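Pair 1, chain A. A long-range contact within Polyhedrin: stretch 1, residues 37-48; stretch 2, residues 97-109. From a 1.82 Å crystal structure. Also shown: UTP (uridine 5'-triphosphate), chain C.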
# COMPACT_ATOMS: atom_id res chain seq x y z
N ALA A 37 -15.07 -9.44 1.29
CA ALA A 37 -14.56 -10.15 2.46
C ALA A 37 -13.75 -11.36 2.03
O ALA A 37 -14.27 -12.28 1.40
CB ALA A 37 -15.70 -10.57 3.38
N ILE A 38 -12.46 -11.35 2.36
CA ILE A 38 -11.61 -12.52 2.17
C ILE A 38 -11.62 -13.31 3.47
O ILE A 38 -11.23 -12.79 4.52
CB ILE A 38 -10.15 -12.14 1.85
CG1 ILE A 38 -10.09 -11.11 0.72
CG2 ILE A 38 -9.35 -13.38 1.51
CD1 ILE A 38 -10.58 -11.62 -0.62
N ILE A 39 -12.06 -14.56 3.40
CA ILE A 39 -12.19 -15.39 4.59
C ILE A 39 -11.36 -16.67 4.46
O ILE A 39 -11.59 -17.48 3.56
CB ILE A 39 -13.66 -15.79 4.83
CG1 ILE A 39 -14.57 -14.57 4.71
CG2 ILE A 39 -13.81 -16.45 6.20
CD1 ILE A 39 -16.04 -14.91 4.63
N PHE A 40 -10.41 -16.84 5.37
CA PHE A 40 -9.60 -18.06 5.41
C PHE A 40 -10.15 -19.03 6.44
O PHE A 40 -10.61 -18.62 7.51
CB PHE A 40 -8.15 -17.73 5.74
CG PHE A 40 -7.45 -16.91 4.69
CD1 PHE A 40 -6.84 -17.53 3.61
CD2 PHE A 40 -7.40 -15.53 4.79
CE1 PHE A 40 -6.19 -16.78 2.64
CE2 PHE A 40 -6.76 -14.78 3.82
CZ PHE A 40 -6.15 -15.40 2.75
N ILE A 41 -10.11 -20.32 6.11
CA ILE A 41 -10.50 -21.37 7.04
C ILE A 41 -9.26 -22.10 7.50
O ILE A 41 -8.37 -22.39 6.69
CB ILE A 41 -11.47 -22.38 6.38
CG1 ILE A 41 -12.60 -21.64 5.67
CG2 ILE A 41 -12.02 -23.33 7.43
CD1 ILE A 41 -13.61 -22.56 5.01
N TYR A 42 -9.18 -22.41 8.79
CA TYR A 42 -7.98 -23.01 9.36
C TYR A 42 -8.21 -24.40 9.94
O TYR A 42 -9.34 -24.88 10.03
CB TYR A 42 -7.37 -22.07 10.39
CG TYR A 42 -6.85 -20.81 9.75
CD1 TYR A 42 -7.68 -19.72 9.53
CD2 TYR A 42 -5.53 -20.72 9.33
CE1 TYR A 42 -7.21 -18.57 8.93
CE2 TYR A 42 -5.05 -19.58 8.73
CZ TYR A 42 -5.89 -18.50 8.53
OH TYR A 42 -5.42 -17.36 7.92
N LYS A 43 -7.11 -25.05 10.33
CA LYS A 43 -7.15 -26.43 10.80
C LYS A 43 -7.81 -26.57 12.16
O LYS A 43 -8.06 -27.68 12.61
CB LYS A 43 -5.73 -27.01 10.84
CG LYS A 43 -5.12 -27.25 9.46
CD LYS A 43 -3.64 -27.57 9.57
CE LYS A 43 -2.99 -27.72 8.21
NZ LYS A 43 -3.10 -29.10 7.67
N ASN A 44 -8.07 -25.44 12.82
CA ASN A 44 -8.82 -25.47 14.08
C ASN A 44 -10.31 -25.22 13.83
O ASN A 44 -11.09 -25.08 14.76
CB ASN A 44 -8.27 -24.45 15.08
CG ASN A 44 -8.35 -23.02 14.57
OD1 ASN A 44 -8.87 -22.76 13.48
ND2 ASN A 44 -7.85 -22.09 15.37
N GLY A 45 -10.69 -25.15 12.55
CA GLY A 45 -12.08 -25.02 12.17
C GLY A 45 -12.61 -23.60 12.30
O GLY A 45 -13.81 -23.37 12.13
N SER A 46 -11.73 -22.65 12.60
CA SER A 46 -12.14 -21.26 12.78
C SER A 46 -11.71 -20.41 11.59
O SER A 46 -11.01 -20.88 10.70
CB SER A 46 -11.58 -20.69 14.08
OG SER A 46 -12.12 -21.37 15.20
N TYR A 47 -12.13 -19.15 11.60
CA TYR A 47 -11.97 -18.27 10.45
C TYR A 47 -11.17 -17.02 10.76
O TYR A 47 -11.14 -16.54 11.89
CB TYR A 47 -13.35 -17.87 9.92
CG TYR A 47 -14.25 -19.05 9.65
CD1 TYR A 47 -15.05 -19.58 10.66
CD2 TYR A 47 -14.30 -19.64 8.40
CE1 TYR A 47 -15.87 -20.66 10.42
CE2 TYR A 47 -15.12 -20.72 8.15
CZ TYR A 47 -15.90 -21.23 9.17
OH TYR A 47 -16.72 -22.31 8.92
N ARG A 48 -10.52 -16.49 9.73
CA ARG A 48 -9.91 -15.17 9.79
C ARG A 48 -10.44 -14.37 8.61
O ARG A 48 -10.25 -14.76 7.46
CB ARG A 48 -8.38 -15.26 9.73
CG ARG A 48 -7.68 -13.94 9.95
CD ARG A 48 -6.17 -14.11 9.93
NE ARG A 48 -5.69 -14.61 8.65
CZ ARG A 48 -4.77 -14.01 7.89
NH1 ARG A 48 -4.19 -12.89 8.30
NH2 ARG A 48 -4.41 -14.55 6.74
N PRO A 97 6.04 -31.35 7.68
CA PRO A 97 5.51 -31.10 6.34
C PRO A 97 4.52 -29.94 6.28
O PRO A 97 4.51 -29.22 5.28
CB PRO A 97 4.82 -32.42 5.98
CG PRO A 97 5.55 -33.44 6.78
CD PRO A 97 5.87 -32.75 8.08
N GLU A 98 3.71 -29.75 7.32
CA GLU A 98 2.70 -28.70 7.31
C GLU A 98 2.67 -27.87 8.59
O GLU A 98 3.06 -28.34 9.66
CB GLU A 98 1.31 -29.31 7.06
CG GLU A 98 1.16 -29.97 5.71
CD GLU A 98 -0.23 -30.51 5.47
OE1 GLU A 98 -1.17 -30.08 6.17
OE2 GLU A 98 -0.39 -31.38 4.58
N LEU A 99 2.22 -26.63 8.46
CA LEU A 99 2.02 -25.76 9.61
C LEU A 99 0.58 -25.86 10.09
O LEU A 99 -0.35 -25.92 9.29
CB LEU A 99 2.30 -24.30 9.24
CG LEU A 99 3.74 -23.83 9.02
CD1 LEU A 99 3.74 -22.34 8.71
CD2 LEU A 99 4.61 -24.12 10.23
N PHE A 100 0.41 -25.90 11.41
CA PHE A 100 -0.92 -25.80 12.00
C PHE A 100 -1.64 -24.53 11.51
O PHE A 100 -2.85 -24.53 11.35
CB PHE A 100 -0.82 -25.76 13.53
CG PHE A 100 -0.49 -27.09 14.16
CD1 PHE A 100 -0.81 -28.28 13.52
CD2 PHE A 100 0.12 -27.14 15.40
CE1 PHE A 100 -0.51 -29.50 14.11
CE2 PHE A 100 0.42 -28.36 15.99
CZ PHE A 100 0.11 -29.53 15.35
N GLU A 101 -0.88 -23.47 11.27
CA GLU A 101 -1.47 -22.15 11.03
C GLU A 101 -1.63 -21.75 9.56
O GLU A 101 -2.00 -20.61 9.27
CB GLU A 101 -0.66 -21.06 11.73
CG GLU A 101 -0.83 -21.04 13.24
CD GLU A 101 -0.49 -19.69 13.84
OE1 GLU A 101 -0.33 -18.72 13.07
OE2 GLU A 101 -0.38 -19.60 15.08
N TYR A 102 -1.36 -22.66 8.63
CA TYR A 102 -1.62 -22.36 7.23
C TYR A 102 -3.03 -22.82 6.89
O TYR A 102 -3.43 -23.93 7.24
CB TYR A 102 -0.59 -23.03 6.31
CG TYR A 102 -0.74 -22.61 4.87
CD1 TYR A 102 -1.69 -23.20 4.05
CD2 TYR A 102 0.05 -21.61 4.32
CE1 TYR A 102 -1.85 -22.82 2.74
CE2 TYR A 102 -0.09 -21.22 3.01
CZ TYR A 102 -1.05 -21.83 2.22
OH TYR A 102 -1.21 -21.46 0.91
N PRO A 103 -3.80 -21.96 6.20
CA PRO A 103 -5.23 -22.24 5.99
C PRO A 103 -5.49 -23.44 5.09
O PRO A 103 -4.61 -23.87 4.35
CB PRO A 103 -5.74 -20.95 5.33
CG PRO A 103 -4.55 -20.39 4.65
CD PRO A 103 -3.38 -20.72 5.54
N VAL A 104 -6.71 -23.97 5.16
CA VAL A 104 -7.10 -25.12 4.35
C VAL A 104 -8.02 -24.72 3.20
O VAL A 104 -8.29 -25.51 2.30
CB VAL A 104 -7.83 -26.19 5.20
CG1 VAL A 104 -6.85 -26.88 6.14
CG2 VAL A 104 -8.99 -25.58 5.98
N ALA A 105 -8.51 -23.48 3.23
CA ALA A 105 -9.42 -23.01 2.20
C ALA A 105 -9.63 -21.50 2.28
O ALA A 105 -9.36 -20.89 3.32
CB ALA A 105 -10.76 -23.73 2.31
N ILE A 106 -10.11 -20.92 1.19
CA ILE A 106 -10.45 -19.50 1.15
C ILE A 106 -11.88 -19.33 0.68
O ILE A 106 -12.34 -20.03 -0.22
CB ILE A 106 -9.55 -18.72 0.16
CG1 ILE A 106 -8.10 -19.19 0.24
CG2 ILE A 106 -9.66 -17.23 0.43
CD1 ILE A 106 -7.23 -18.63 -0.87
N MET A 107 -12.60 -18.40 1.30
CA MET A 107 -13.91 -18.01 0.81
C MET A 107 -13.89 -16.51 0.52
O MET A 107 -13.40 -15.72 1.34
CB MET A 107 -15.00 -18.33 1.82
CG MET A 107 -15.11 -19.81 2.16
SD MET A 107 -16.50 -20.16 3.26
CE MET A 107 -15.99 -19.28 4.73
N ILE A 108 -14.41 -16.13 -0.64
CA ILE A 108 -14.43 -14.72 -1.01
C ILE A 108 -15.84 -14.25 -1.32
O ILE A 108 -16.49 -14.75 -2.24
CB ILE A 108 -13.53 -14.44 -2.22
CG1 ILE A 108 -12.10 -14.90 -1.94
CG2 ILE A 108 -13.54 -12.95 -2.55
CD1 ILE A 108 -11.13 -14.64 -3.07
N SER A 109 -16.31 -13.29 -0.52
CA SER A 109 -17.60 -12.67 -0.74
C SER A 109 -17.39 -11.30 -1.37
O SER A 109 -16.90 -10.37 -0.72
CB SER A 109 -18.34 -12.52 0.59
OG SER A 109 -19.53 -11.76 0.43
PA UTP C . 6.30 -28.54 20.07
O1A UTP C . 6.45 -29.80 19.25
O2A UTP C . 5.17 -28.42 21.07
O3A UTP C . 7.69 -28.24 20.82
O5' UTP C . 6.17 -27.30 19.06
PB UTP C . 9.11 -28.61 20.17
O1B UTP C . 10.15 -27.73 20.82
O2B UTP C . 9.27 -30.11 20.19
O3B UTP C . 8.98 -28.14 18.63
PG UTP C . 9.68 -28.96 17.44
O1G UTP C . 10.56 -29.95 18.16
O2G UTP C . 10.42 -27.92 16.65
O3G UTP C . 8.50 -29.57 16.72
C5' UTP C . 4.95 -26.57 18.93
C4' UTP C . 4.11 -27.18 17.81
O4' UTP C . 3.29 -26.19 17.18
C1' UTP C . 3.05 -26.62 15.84
C2' UTP C . 4.30 -27.37 15.41
O2' UTP C . 3.98 -28.53 14.63
C3' UTP C . 4.97 -27.77 16.71
O3' UTP C . 5.02 -29.19 16.83
N1 UTP C . 2.72 -25.48 14.97
C6 UTP C . 2.33 -24.32 15.52
C2 UTP C . 2.79 -25.61 13.57
O2 UTP C . 3.15 -26.69 13.06
N3 UTP C . 2.48 -24.58 12.78
C4 UTP C . 2.09 -23.41 13.31
O4 UTP C . 1.80 -22.45 12.56
C5 UTP C . 2.01 -23.26 14.69
O HOH W 1 -4.68 -23.91 9.54

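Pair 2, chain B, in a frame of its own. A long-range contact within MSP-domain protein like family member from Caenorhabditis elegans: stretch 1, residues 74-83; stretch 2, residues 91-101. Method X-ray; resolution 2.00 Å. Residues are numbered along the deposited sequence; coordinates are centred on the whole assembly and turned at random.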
# COMPACT_ATOMS: atom_id res chain seq x y z
N LEU B 74 1.87 2.56 7.11
CA LEU B 74 1.31 1.67 6.11
C LEU B 74 2.53 0.95 5.55
O LEU B 74 3.42 1.57 4.97
CB LEU B 74 0.61 2.47 5.00
CG LEU B 74 -0.28 1.67 4.05
CD1 LEU B 74 -1.44 1.06 4.82
CD2 LEU B 74 -0.79 2.59 2.95
N VAL B 75 2.58 -0.36 5.75
CA VAL B 75 3.71 -1.13 5.26
C VAL B 75 3.33 -1.92 4.02
O VAL B 75 2.36 -2.68 4.01
CB VAL B 75 4.22 -2.11 6.34
CG1 VAL B 75 5.43 -2.87 5.83
CG2 VAL B 75 4.57 -1.33 7.60
N VAL B 76 4.12 -1.71 2.97
CA VAL B 76 3.89 -2.39 1.71
C VAL B 76 4.95 -3.46 1.50
O VAL B 76 6.13 -3.16 1.28
CB VAL B 76 3.91 -1.38 0.54
CG1 VAL B 76 3.55 -2.09 -0.75
CG2 VAL B 76 2.92 -0.25 0.81
N HIS B 77 4.53 -4.72 1.59
CA HIS B 77 5.41 -5.86 1.39
C HIS B 77 5.31 -6.23 -0.09
O HIS B 77 4.22 -6.38 -0.63
CB HIS B 77 4.93 -7.04 2.25
CG HIS B 77 4.97 -6.75 3.72
ND1 HIS B 77 6.08 -7.03 4.50
CD2 HIS B 77 4.08 -6.16 4.54
CE1 HIS B 77 5.87 -6.61 5.73
NE2 HIS B 77 4.66 -6.07 5.79
N PHE B 78 6.46 -6.36 -0.76
CA PHE B 78 6.44 -6.68 -2.18
C PHE B 78 7.46 -7.74 -2.58
O PHE B 78 8.37 -8.07 -1.82
CB PHE B 78 6.68 -5.40 -2.99
CG PHE B 78 7.98 -4.74 -2.68
CD1 PHE B 78 9.17 -5.18 -3.26
CD2 PHE B 78 8.03 -3.69 -1.76
CE1 PHE B 78 10.39 -4.58 -2.94
CE2 PHE B 78 9.25 -3.09 -1.43
CZ PHE B 78 10.42 -3.54 -2.01
N ALA B 79 7.28 -8.26 -3.79
CA ALA B 79 8.17 -9.27 -4.32
C ALA B 79 7.95 -9.44 -5.82
O ALA B 79 6.97 -8.94 -6.38
CB ALA B 79 7.92 -10.61 -3.62
N SER B 80 8.87 -10.15 -6.45
CA SER B 80 8.77 -10.41 -7.87
C SER B 80 7.47 -11.18 -8.10
O SER B 80 7.16 -12.13 -7.38
CB SER B 80 9.96 -11.25 -8.32
OG SER B 80 9.76 -11.75 -9.63
N ALA B 81 6.71 -10.77 -9.11
CA ALA B 81 5.45 -11.45 -9.42
C ALA B 81 5.77 -12.77 -10.10
O ALA B 81 6.50 -12.82 -11.09
CB ALA B 81 4.61 -10.58 -10.32
N PRO B 82 5.21 -13.88 -9.57
CA PRO B 82 5.47 -15.19 -10.17
C PRO B 82 4.83 -15.49 -11.54
O PRO B 82 3.74 -15.02 -11.87
CB PRO B 82 5.00 -16.15 -9.08
CG PRO B 82 3.90 -15.40 -8.42
CD PRO B 82 4.51 -14.02 -8.29
N ALA B 83 5.57 -16.28 -12.31
CA ALA B 83 5.21 -16.75 -13.65
C ALA B 83 4.01 -16.08 -14.32
O ALA B 83 4.16 -15.08 -15.03
CB ALA B 83 5.01 -18.27 -13.62
N ALA B 91 -1.33 -15.65 -5.31
CA ALA B 91 0.09 -15.83 -5.56
C ALA B 91 0.97 -15.50 -4.36
O ALA B 91 1.99 -16.14 -4.13
CB ALA B 91 0.52 -15.00 -6.77
N PHE B 92 0.56 -14.49 -3.59
CA PHE B 92 1.33 -14.08 -2.41
C PHE B 92 1.39 -15.23 -1.40
O PHE B 92 2.20 -15.23 -0.48
CB PHE B 92 0.68 -12.86 -1.77
CG PHE B 92 1.66 -11.85 -1.27
CD1 PHE B 92 2.31 -12.02 -0.05
CD2 PHE B 92 1.96 -10.72 -2.04
CE1 PHE B 92 3.25 -11.09 0.39
CE2 PHE B 92 2.90 -9.79 -1.60
CZ PHE B 92 3.54 -9.97 -0.39
N VAL B 93 0.53 -16.21 -1.61
CA VAL B 93 0.46 -17.37 -0.74
C VAL B 93 1.71 -18.25 -0.80
O VAL B 93 2.00 -19.01 0.14
CB VAL B 93 -0.77 -18.23 -1.11
CG1 VAL B 93 -0.80 -19.49 -0.29
CG2 VAL B 93 -2.04 -17.42 -0.89
N ALA B 94 2.47 -18.16 -1.89
CA ALA B 94 3.66 -18.98 -2.05
C ALA B 94 4.96 -18.19 -2.12
O ALA B 94 6.04 -18.77 -2.20
CB ALA B 94 3.54 -19.86 -3.29
N VAL B 95 4.86 -16.87 -2.09
CA VAL B 95 6.06 -16.05 -2.16
C VAL B 95 6.38 -15.31 -0.87
O VAL B 95 5.50 -14.80 -0.19
CB VAL B 95 5.94 -15.02 -3.31
CG1 VAL B 95 7.10 -14.02 -3.24
CG2 VAL B 95 5.95 -15.74 -4.64
N ALA B 96 7.67 -15.30 -0.54
CA ALA B 96 8.14 -14.60 0.64
C ALA B 96 8.54 -13.21 0.14
O ALA B 96 9.29 -13.08 -0.83
CB ALA B 96 9.35 -15.33 1.23
N PRO B 97 8.02 -12.15 0.78
CA PRO B 97 8.35 -10.78 0.36
C PRO B 97 9.85 -10.55 0.18
O PRO B 97 10.66 -11.09 0.93
CB PRO B 97 7.76 -9.94 1.48
CG PRO B 97 6.55 -10.73 1.89
CD PRO B 97 7.08 -12.15 1.91
N ALA B 98 10.21 -9.75 -0.82
CA ALA B 98 11.63 -9.46 -1.06
C ALA B 98 12.03 -8.15 -0.39
O ALA B 98 13.19 -7.95 -0.06
CB ALA B 98 11.91 -9.39 -2.56
N GLY B 99 11.06 -7.26 -0.21
CA GLY B 99 11.33 -5.98 0.42
C GLY B 99 10.07 -5.27 0.87
O GLY B 99 8.96 -5.72 0.61
N THR B 100 10.25 -4.15 1.57
CA THR B 100 9.10 -3.38 2.04
C THR B 100 9.37 -1.88 2.00
O THR B 100 10.51 -1.44 2.18
CB THR B 100 8.73 -3.73 3.51
OG1 THR B 100 9.66 -3.10 4.40
CG2 THR B 100 8.77 -5.24 3.74
N VAL B 101 8.32 -1.11 1.73
CA VAL B 101 8.40 0.34 1.73
C VAL B 101 7.32 0.80 2.69
O VAL B 101 6.20 0.29 2.68
CB VAL B 101 8.14 0.95 0.33
CG1 VAL B 101 9.31 0.65 -0.59
CG2 VAL B 101 6.85 0.42 -0.24

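Both pairs set two antiparallel strands side by side, with a proline-containing segment leading into the second strand; 14 central residues superpose with an RMSD of 0.9 Å. The N-to-C directions differ by 160° in pair 1 and 150° in pair 2, and the strand axes approach to 4.6 and 4.8 Å. Ile A39 matches Val B76 and Met A107 matches Val B101, each a hydrogen-bonded bridge: Met A107 N to Ile A39 O is 2.6 Å and Val B101 N to Val B76 O is 3.0 Å. At the next such bridge, Ile A41 N donates to Ala A105 O (2.9 Å) as Phe B78 N donates to Gly B99 O (2.9 Å). The residue before the bridge donates in both: Val A104 N to Ile A41 O (2.8 Å) and Ala B98 N to Phe B78 O (2.7 Å); in pair 2 the regular return bond from Gly B99 N to Phe B78 O (3.2 Å) persists beside it.

Side chains divide the same way between the sheet faces, but fill them differently. On the face of Ile A39, Ile A41 and Met A107, the long methionine spans its neighbours, its CE lying 3.9 Å from Ile A39 CG2 and 4.1 Å from Ile A41 CD1. The matched Val B101 is shorter, and here Phe B78, with chi1 in p, turns its ring across the other strand, bringing CE2 to 3.8 Å from Val B101 CG1. Gly B99 CA packs over the ring face, 4.0 Å from its centroid. A CB on this glycine would lie 2.7 Å from Phe B78 CZ, whereas Ala A105 has room for its methyl, with CB 4.1 Å from Ile A41 CD1.

On the other face, Phe A40 rests against Ile A106, CE1 to CG1 3.9 Å, and Pro A103, CD1 to CG 3.8 Å. The matched His B77 shares the m rotamer, but its ring meets Thr B100, ND1 to CG2 3.3 Å, while its CB meets Pro B97 CG at 4.0 Å.

Past Ile A41 and its match Phe B78 the solutions part. Tyr A42 lays its ring over Pro A103, whose CB is 4.1 Å from the centroid; at the matched Ala B79, CB instead meets Val B95 CG1 at 3.5 Å. Lys A43 reaches farther, its NZ forming a salt bridge with Glu A98 OE1 at 2.6 Å, while the matched Ser B80 makes no contact across the pair. Pair 2 extends its apolar packing through Pro B82, CG to Ala B91 CB 3.8 Å.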